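Local coordinates for protein kirola (Actinidia deliciosa, PDB 4IGV) that is a kiwifruit allergen of the ripening-related, PR-10-like family and probably binds small hydrophobic ligands in a cavity of its Bet v 1-type fold, at residues Lys6-Gln10 with Glu129-Met134; Thr115-His119 with Leu133-Ile138; Val11-Ser15 with Thr141-Glu145. All coordinates share one frame; numbering follows the deposited sequence.

All three contacts bring the C-terminal helix 131-145 against one side of the antiparallel sheet. Contacts 1 and 3 use successive parts of strand 4-12, one of the sheet's two edge strands, and its exit, while contact 2 uses the neighbouring strand 112-122. Contact 2 is wholly buried and built from aromatic rings, sulfur and aliphatic carbon. Contact 1, whose centre lies about 5 Å from that of contact 2, extends this packing to the more exposed sheet edge, and Met-134 serves both. Contact 3, whose centre lies about 17 Å from that of contact 1, is partly buried and adds a hydrogen bond and a bridging water. Thr-141 connects it to Trp-116 of contact 2.

Contact 1 (Lys6-Gln10 with Glu129-Met134); sequences KMVKQ and EPNTLM
The carbonyl oxygen of Pro-130 accepts the first helical hydrogen bond, 3.0 Å from Met-134 N, and the sulfur SD of Met-7 lies beside that oxygen at 3.9 Å. Met-7, one of whose two modelled conformers is described, carries most of the contact. Its CG stands anti to the backbone N (chi1 -177°) and the chain runs straight off the strand until a bend at chi3 turns the methyl CE toward the helix start. There CE comes 3.8 Å from Pro-130 CD and 3.4 Å from Asn-131 OD1, the asparagine side chain crossing the thioether at about a right angle. In the Bet v 1 fold the C-terminal helix packs against the curved antiparallel sheet, and this is where its first turn meets edge strand 4-12. Pro-130 is the N-cap and centres an inverse gamma turn; its ring fixes phi near the value that turn needs, and it brings no N-H to satisfy. Just before it, Glu-129 reaches away to Tyr-120 and a salt bridge with Lys-122, leaving its CB to meet Met-7 CE. One turn on, the two methionines slide past each other in opposite directions, Met-7 SD lying 3.6 Å from Met-134 CB. Flexible, unbranched thioethers can adapt to one another here. Met-134 SD also rests 3.9 Å from Lys-9 CB, while the rest of the lysine leads away.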
# COMPACT_ATOMS: atom_id res chain seq x y z
N LYS A 6 12.07 3.71 9.12
CA LYS A 6 11.88 2.85 7.97
C LYS A 6 11.45 1.49 8.47
O LYS A 6 11.91 1.00 9.52
CB LYS A 6 13.20 2.72 7.19
CG LYS A 6 13.16 1.79 5.96
CD LYS A 6 14.57 1.73 5.34
CE LYS A 6 14.67 0.96 4.02
NZ LYS A 6 16.08 1.13 3.49
N MET A 7 10.58 0.86 7.70
CA MET A 7 10.13 -0.48 8.02
C MET A 7 9.95 -1.22 6.69
O MET A 7 9.37 -0.69 5.77
CB MET A 7 8.80 -0.39 8.78
CG MET A 7 8.23 -1.72 9.24
SD MET A 7 6.67 -1.54 10.13
CE MET A 7 7.25 -0.57 11.56
N VAL A 8 10.44 -2.45 6.63
CA VAL A 8 10.46 -3.24 5.42
C VAL A 8 9.97 -4.65 5.75
O VAL A 8 10.44 -5.30 6.71
CB VAL A 8 11.87 -3.34 4.80
CG1 VAL A 8 11.84 -4.25 3.53
CG2 VAL A 8 12.50 -1.95 4.53
N LYS A 9 9.08 -5.17 4.94
CA LYS A 9 8.65 -6.57 5.05
C LYS A 9 8.43 -7.17 3.68
O LYS A 9 7.72 -6.59 2.87
CB LYS A 9 7.35 -6.73 5.85
CG LYS A 9 6.97 -8.19 6.16
CD LYS A 9 7.77 -8.74 7.33
CE LYS A 9 7.04 -9.82 8.19
NZ LYS A 9 6.60 -11.03 7.45
N GLN A 10 9.08 -8.33 3.46
CA GLN A 10 8.97 -9.08 2.21
C GLN A 10 8.22 -10.34 2.49
O GLN A 10 8.56 -11.08 3.39
CB GLN A 10 10.33 -9.44 1.67
CG GLN A 10 10.30 -10.19 0.33
CD GLN A 10 11.67 -10.39 -0.28
OE1 GLN A 10 12.69 -10.50 0.42
NE2 GLN A 10 11.72 -10.40 -1.61
N GLU A 129 5.98 3.19 16.16
CA GLU A 129 6.31 2.70 14.82
C GLU A 129 5.02 2.09 14.22
O GLU A 129 4.17 1.56 14.95
CB GLU A 129 7.43 1.65 14.80
CG GLU A 129 8.77 1.95 15.43
CD GLU A 129 9.13 3.40 15.56
OE1 GLU A 129 9.17 4.11 14.53
OE2 GLU A 129 9.44 3.83 16.72
N PRO A 130 4.85 2.18 12.90
CA PRO A 130 3.60 1.78 12.23
C PRO A 130 3.46 0.28 12.01
O PRO A 130 3.12 -0.21 10.90
CB PRO A 130 3.66 2.56 10.92
CG PRO A 130 5.11 2.72 10.65
CD PRO A 130 5.77 2.88 11.99
N ASN A 131 3.64 -0.49 13.08
CA ASN A 131 3.51 -1.94 12.95
C ASN A 131 2.11 -2.39 12.57
O ASN A 131 1.95 -3.30 11.78
CB ASN A 131 3.97 -2.65 14.25
CG ASN A 131 5.47 -2.53 14.43
OD1 ASN A 131 6.24 -3.11 13.66
ND2 ASN A 131 5.88 -1.75 15.39
N THR A 132 1.10 -1.73 13.11
CA THR A 132 -0.27 -2.11 12.83
C THR A 132 -0.57 -1.89 11.36
O THR A 132 -1.23 -2.70 10.72
CB THR A 132 -1.28 -1.33 13.72
OG1 THR A 132 -1.04 -1.67 15.11
CG2 THR A 132 -2.69 -1.70 13.37
N LEU A 133 -0.04 -0.82 10.77
CA LEU A 133 -0.26 -0.57 9.35
C LEU A 133 0.47 -1.61 8.48
O LEU A 133 -0.02 -2.06 7.46
CB LEU A 133 0.21 0.86 9.00
CG LEU A 133 -0.14 1.31 7.60
CD1 LEU A 133 -1.67 1.46 7.39
CD2 LEU A 133 0.59 2.59 7.19
N MET A 134 1.68 -1.98 8.90
CA MET A 134 2.39 -3.03 8.16
C MET A 134 1.63 -4.35 8.21
O MET A 134 1.49 -5.01 7.18
CB MET A 134 3.83 -3.20 8.67
CG MET A 134 4.59 -4.24 7.89
SD MET A 134 4.83 -3.83 6.12
CE MET A 134 6.15 -2.65 6.25

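Contact 2 (Thr115-His119 with Leu133-Ile138); sequences TWTFH and LMNFCI
In the core of the Bet v 1 fold the C-terminal helix lies against the concave sheet, and here strand 112-122 runs nearly antiparallel to it, the local axes 9.9 Å apart at 156°. Two aromatic residues, both on the inward side of the strand, pack between the strand and the helix. Trp-116 spreads its indole under the helix: Cys-137 CB sits over one face, 3.6 Å from the centroid of the six-membered ring. Cysteine suits this place, being small enough for the helix to approach a broad ring. Its SG, anti to the carbonyl carbon at chi1 -70°, runs alongside the indole and comes 3.6 Å from Trp-116 CZ3. The same sulfur lies at the edge of the Phe-118 ring, near its plane, so it sits in the corner the two rings make, 4.0 Å from Phe-118 CZ. Phe-118 enters edge-first toward the backbone, its CE2 3.5 Å from Met-134 N, with Leu-133 CD2 flanking CZ at 3.9 Å. Phe-99, on the neighbouring strand 96-107, meets this ring edge-to-face. Met-134, bent at chi2 and chi3, curls back so that its methyl CE lies squarely over the Phe-118 face, 3.8 Å from the centroid, while its SD touches Trp-116 CB at 3.7 Å.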
# COMPACT_ATOMS: atom_id res chain seq x y z
N THR A 115 7.46 -6.76 -1.60
CA THR A 115 8.13 -6.08 -0.54
C THR A 115 7.42 -4.77 -0.27
O THR A 115 7.23 -3.95 -1.19
CB THR A 115 9.59 -5.80 -0.92
OG1 THR A 115 10.24 -7.06 -1.10
CG2 THR A 115 10.31 -5.08 0.25
N TRP A 116 7.08 -4.57 0.99
CA TRP A 116 6.45 -3.33 1.46
C TRP A 116 7.51 -2.53 2.24
O TRP A 116 8.15 -3.09 3.15
CB TRP A 116 5.29 -3.70 2.42
CG TRP A 116 4.13 -4.30 1.74
CD1 TRP A 116 3.90 -5.62 1.57
CD2 TRP A 116 2.97 -3.62 1.23
NE1 TRP A 116 2.71 -5.81 0.88
CE2 TRP A 116 2.10 -4.59 0.74
CE3 TRP A 116 2.57 -2.30 1.25
CZ2 TRP A 116 0.88 -4.27 0.17
CZ3 TRP A 116 1.36 -1.97 0.67
CH2 TRP A 116 0.50 -2.96 0.19
N THR A 117 7.71 -1.28 1.87
CA THR A 117 8.63 -0.42 2.55
C THR A 117 7.91 0.84 2.98
O THR A 117 7.27 1.49 2.14
CB THR A 117 9.86 -0.08 1.66
OG1 THR A 117 10.53 -1.23 1.25
CG2 THR A 117 10.85 0.85 2.41
N PHE A 118 8.04 1.21 4.24
CA PHE A 118 7.55 2.48 4.75
C PHE A 118 8.73 3.38 5.06
O PHE A 118 9.69 2.94 5.68
CB PHE A 118 6.78 2.34 6.05
CG PHE A 118 5.56 1.45 6.01
CD1 PHE A 118 4.91 1.07 4.86
CD2 PHE A 118 4.99 1.06 7.23
CE1 PHE A 118 3.76 0.28 4.92
CE2 PHE A 118 3.84 0.26 7.29
CZ PHE A 118 3.23 -0.07 6.14
N HIS A 119 8.65 4.64 4.64
CA HIS A 119 9.60 5.65 5.09
C HIS A 119 8.75 6.74 5.72
O HIS A 119 7.83 7.27 5.08
CB HIS A 119 10.37 6.27 3.93
CG HIS A 119 11.36 5.35 3.30
ND1 HIS A 119 12.61 5.13 3.85
CD2 HIS A 119 11.34 4.66 2.14
CE1 HIS A 119 13.27 4.26 3.11
NE2 HIS A 119 12.53 3.96 2.06
N LEU A 133 -0.04 -0.82 10.77
CA LEU A 133 -0.26 -0.57 9.35
C LEU A 133 0.47 -1.61 8.48
O LEU A 133 -0.02 -2.06 7.46
CB LEU A 133 0.21 0.86 9.00
CG LEU A 133 -0.14 1.31 7.60
CD1 LEU A 133 -1.67 1.46 7.39
CD2 LEU A 133 0.59 2.59 7.19
N MET A 134 1.68 -1.98 8.90
CA MET A 134 2.39 -3.03 8.16
C MET A 134 1.63 -4.35 8.21
O MET A 134 1.49 -5.01 7.18
CB MET A 134 3.83 -3.20 8.67
CG MET A 134 4.59 -4.24 7.89
SD MET A 134 4.83 -3.83 6.12
CE MET A 134 6.15 -2.65 6.25
N ASN A 135 1.10 -4.71 9.36
CA ASN A 135 0.30 -5.94 9.48
C ASN A 135 -0.88 -5.87 8.55
O ASN A 135 -1.22 -6.84 7.88
CB ASN A 135 -0.19 -6.13 10.92
CG ASN A 135 0.95 -6.42 11.91
OD1 ASN A 135 2.01 -6.92 11.54
ND2 ASN A 135 0.70 -6.12 13.21
N PHE A 136 -1.50 -4.70 8.45
CA PHE A 136 -2.64 -4.46 7.57
C PHE A 136 -2.29 -4.71 6.10
O PHE A 136 -3.00 -5.33 5.35
CB PHE A 136 -3.18 -3.06 7.91
CG PHE A 136 -4.18 -2.44 6.95
CD1 PHE A 136 -5.54 -2.51 7.18
CD2 PHE A 136 -3.71 -1.71 5.90
CE1 PHE A 136 -6.42 -1.84 6.31
CE2 PHE A 136 -4.58 -1.07 5.04
CZ PHE A 136 -5.94 -1.18 5.27
N CYS A 137 -1.16 -4.14 5.68
CA CYS A 137 -0.68 -4.30 4.32
C CYS A 137 -0.36 -5.75 3.99
O CYS A 137 -0.66 -6.21 2.89
CB CYS A 137 0.54 -3.43 4.08
SG CYS A 137 0.19 -1.63 4.03
N ILE A 138 0.25 -6.45 4.92
CA ILE A 138 0.55 -7.86 4.70
C ILE A 138 -0.74 -8.67 4.60
O ILE A 138 -0.85 -9.59 3.80
CB ILE A 138 1.49 -8.40 5.77
CG1 ILE A 138 2.86 -7.67 5.67
CG2 ILE A 138 1.68 -9.91 5.62
CD1 ILE A 138 3.59 -7.90 4.39

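Contact 3 (Val11-Ser15 with Thr141-Glu145); sequences VEILS and TKDIE
Glu-145, in the last turn of the C-terminal helix of this Bet v 1 fold, clasps the segment leaving strand 4-12. Its OE1 accepts the backbone N-H of Leu-14 at 3.0 Å and 152°, met nearly along the C-O axis. The other oxygen, OE2, accepts a hydrogen bond from a water that also donates to Glu-12 O at 2.8 Å, so one carboxylate holds Leu-14 directly and Glu-12 through water; the OE2-water distance is unusually short and its exact value doubtful. Glutamate is long enough for this: CG lies between the backbone N and the carbonyl carbon (chi1 77°), and the chain then extends straight across to the loop. At its base the backbones come close, with 5.1 Å between the CA atoms of Ser-15 and Glu-145. The small serine permits that approach, its OG lying 3.5 Å from Glu-145 CB. One turn earlier, the methyl CG2 of Thr-141 faces the strand, 3.9 Å from Ile-13 CG2 and 4.0 Å from Val-11 CG2, an apolar patch beside the polar clasp. Threonine suits the boundary because its two branches do different work. Phe-20 of helix 17-25 also packs against Thr-141, whose hydroxyl OG1 is hydrogen-bonded to both Cys-137 O and Trp-116 NE1.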
# COMPACT_ATOMS: atom_id res chain seq x y z
N VAL A 11 7.21 -10.59 1.67
CA VAL A 11 6.58 -11.86 1.74
C VAL A 11 6.49 -12.55 0.40
O VAL A 11 6.24 -11.91 -0.65
CB VAL A 11 5.21 -11.80 2.37
CG1 VAL A 11 5.32 -11.50 3.86
CG2 VAL A 11 4.40 -10.80 1.63
N GLU A 12 6.69 -13.86 0.40
CA GLU A 12 6.51 -14.66 -0.78
C GLU A 12 5.04 -14.92 -0.99
O GLU A 12 4.30 -15.24 -0.05
CB GLU A 12 7.22 -16.01 -0.71
CG GLU A 12 6.83 -16.99 -1.85
CD GLU A 12 7.71 -16.89 -3.10
OE1 GLU A 12 8.80 -16.29 -3.01
OE2 GLU A 12 7.31 -17.40 -4.16
N ILE A 13 4.65 -14.82 -2.25
CA ILE A 13 3.26 -14.99 -2.62
C ILE A 13 3.05 -16.19 -3.46
O ILE A 13 3.96 -16.68 -4.12
CB ILE A 13 2.67 -13.72 -3.27
CG1 ILE A 13 3.43 -13.29 -4.50
CG2 ILE A 13 2.69 -12.58 -2.28
CD1 ILE A 13 2.70 -12.22 -5.27
N LEU A 14 1.82 -16.69 -3.38
CA LEU A 14 1.44 -17.87 -4.11
C LEU A 14 0.84 -17.52 -5.45
O LEU A 14 0.76 -18.37 -6.33
CB LEU A 14 0.50 -18.74 -3.28
CG LEU A 14 1.08 -20.13 -2.96
CD1 LEU A 14 0.40 -20.72 -1.74
CD2 LEU A 14 0.95 -21.09 -4.16
N SER A 15 0.46 -16.26 -5.63
CA SER A 15 -0.16 -15.84 -6.83
C SER A 15 0.87 -15.19 -7.78
O SER A 15 2.02 -15.11 -7.48
CB SER A 15 -1.29 -14.89 -6.48
OG SER A 15 -0.80 -13.73 -5.84
N THR A 141 -2.21 -8.23 1.29
CA THR A 141 -1.45 -9.04 0.38
C THR A 141 -1.94 -10.50 0.40
O THR A 141 -2.13 -11.11 -0.64
CB THR A 141 0.05 -8.99 0.75
OG1 THR A 141 0.49 -7.62 0.70
CG2 THR A 141 0.91 -9.84 -0.17
N LYS A 142 -2.16 -11.04 1.58
CA LYS A 142 -2.64 -12.41 1.72
C LYS A 142 -4.06 -12.59 1.19
O LYS A 142 -4.37 -13.62 0.57
CB LYS A 142 -2.50 -12.87 3.17
CG LYS A 142 -1.05 -13.04 3.61
CD LYS A 142 -0.93 -13.32 5.07
CE LYS A 142 0.50 -13.34 5.51
NZ LYS A 142 0.56 -13.61 6.98
N ASP A 143 -4.88 -11.55 1.38
CA ASP A 143 -6.24 -11.58 0.82
C ASP A 143 -6.19 -11.60 -0.70
O ASP A 143 -6.95 -12.34 -1.30
CB ASP A 143 -7.05 -10.42 1.32
CG ASP A 143 -7.51 -10.59 2.75
OD1 ASP A 143 -7.47 -11.72 3.30
OD2 ASP A 143 -7.96 -9.61 3.37
N ILE A 144 -5.27 -10.80 -1.29
CA ILE A 144 -5.18 -10.79 -2.75
C ILE A 144 -4.70 -12.14 -3.25
O ILE A 144 -5.25 -12.71 -4.20
CB ILE A 144 -4.28 -9.66 -3.23
CG1 ILE A 144 -4.89 -8.30 -2.94
CG2 ILE A 144 -3.91 -9.86 -4.70
CD1 ILE A 144 -3.88 -7.11 -3.05
N GLU A 145 -3.65 -12.66 -2.64
CA GLU A 145 -3.07 -13.92 -3.14
C GLU A 145 -3.99 -15.10 -3.05
O GLU A 145 -3.87 -16.04 -3.82
CB GLU A 145 -1.69 -14.17 -2.47
CG GLU A 145 -1.74 -14.66 -1.12
CD GLU A 145 -0.33 -14.86 -0.45
OE1 GLU A 145 0.45 -15.59 -0.99
OE2 GLU A 145 -0.06 -14.13 0.55
O HOH W 1 2.19 -14.48 1.57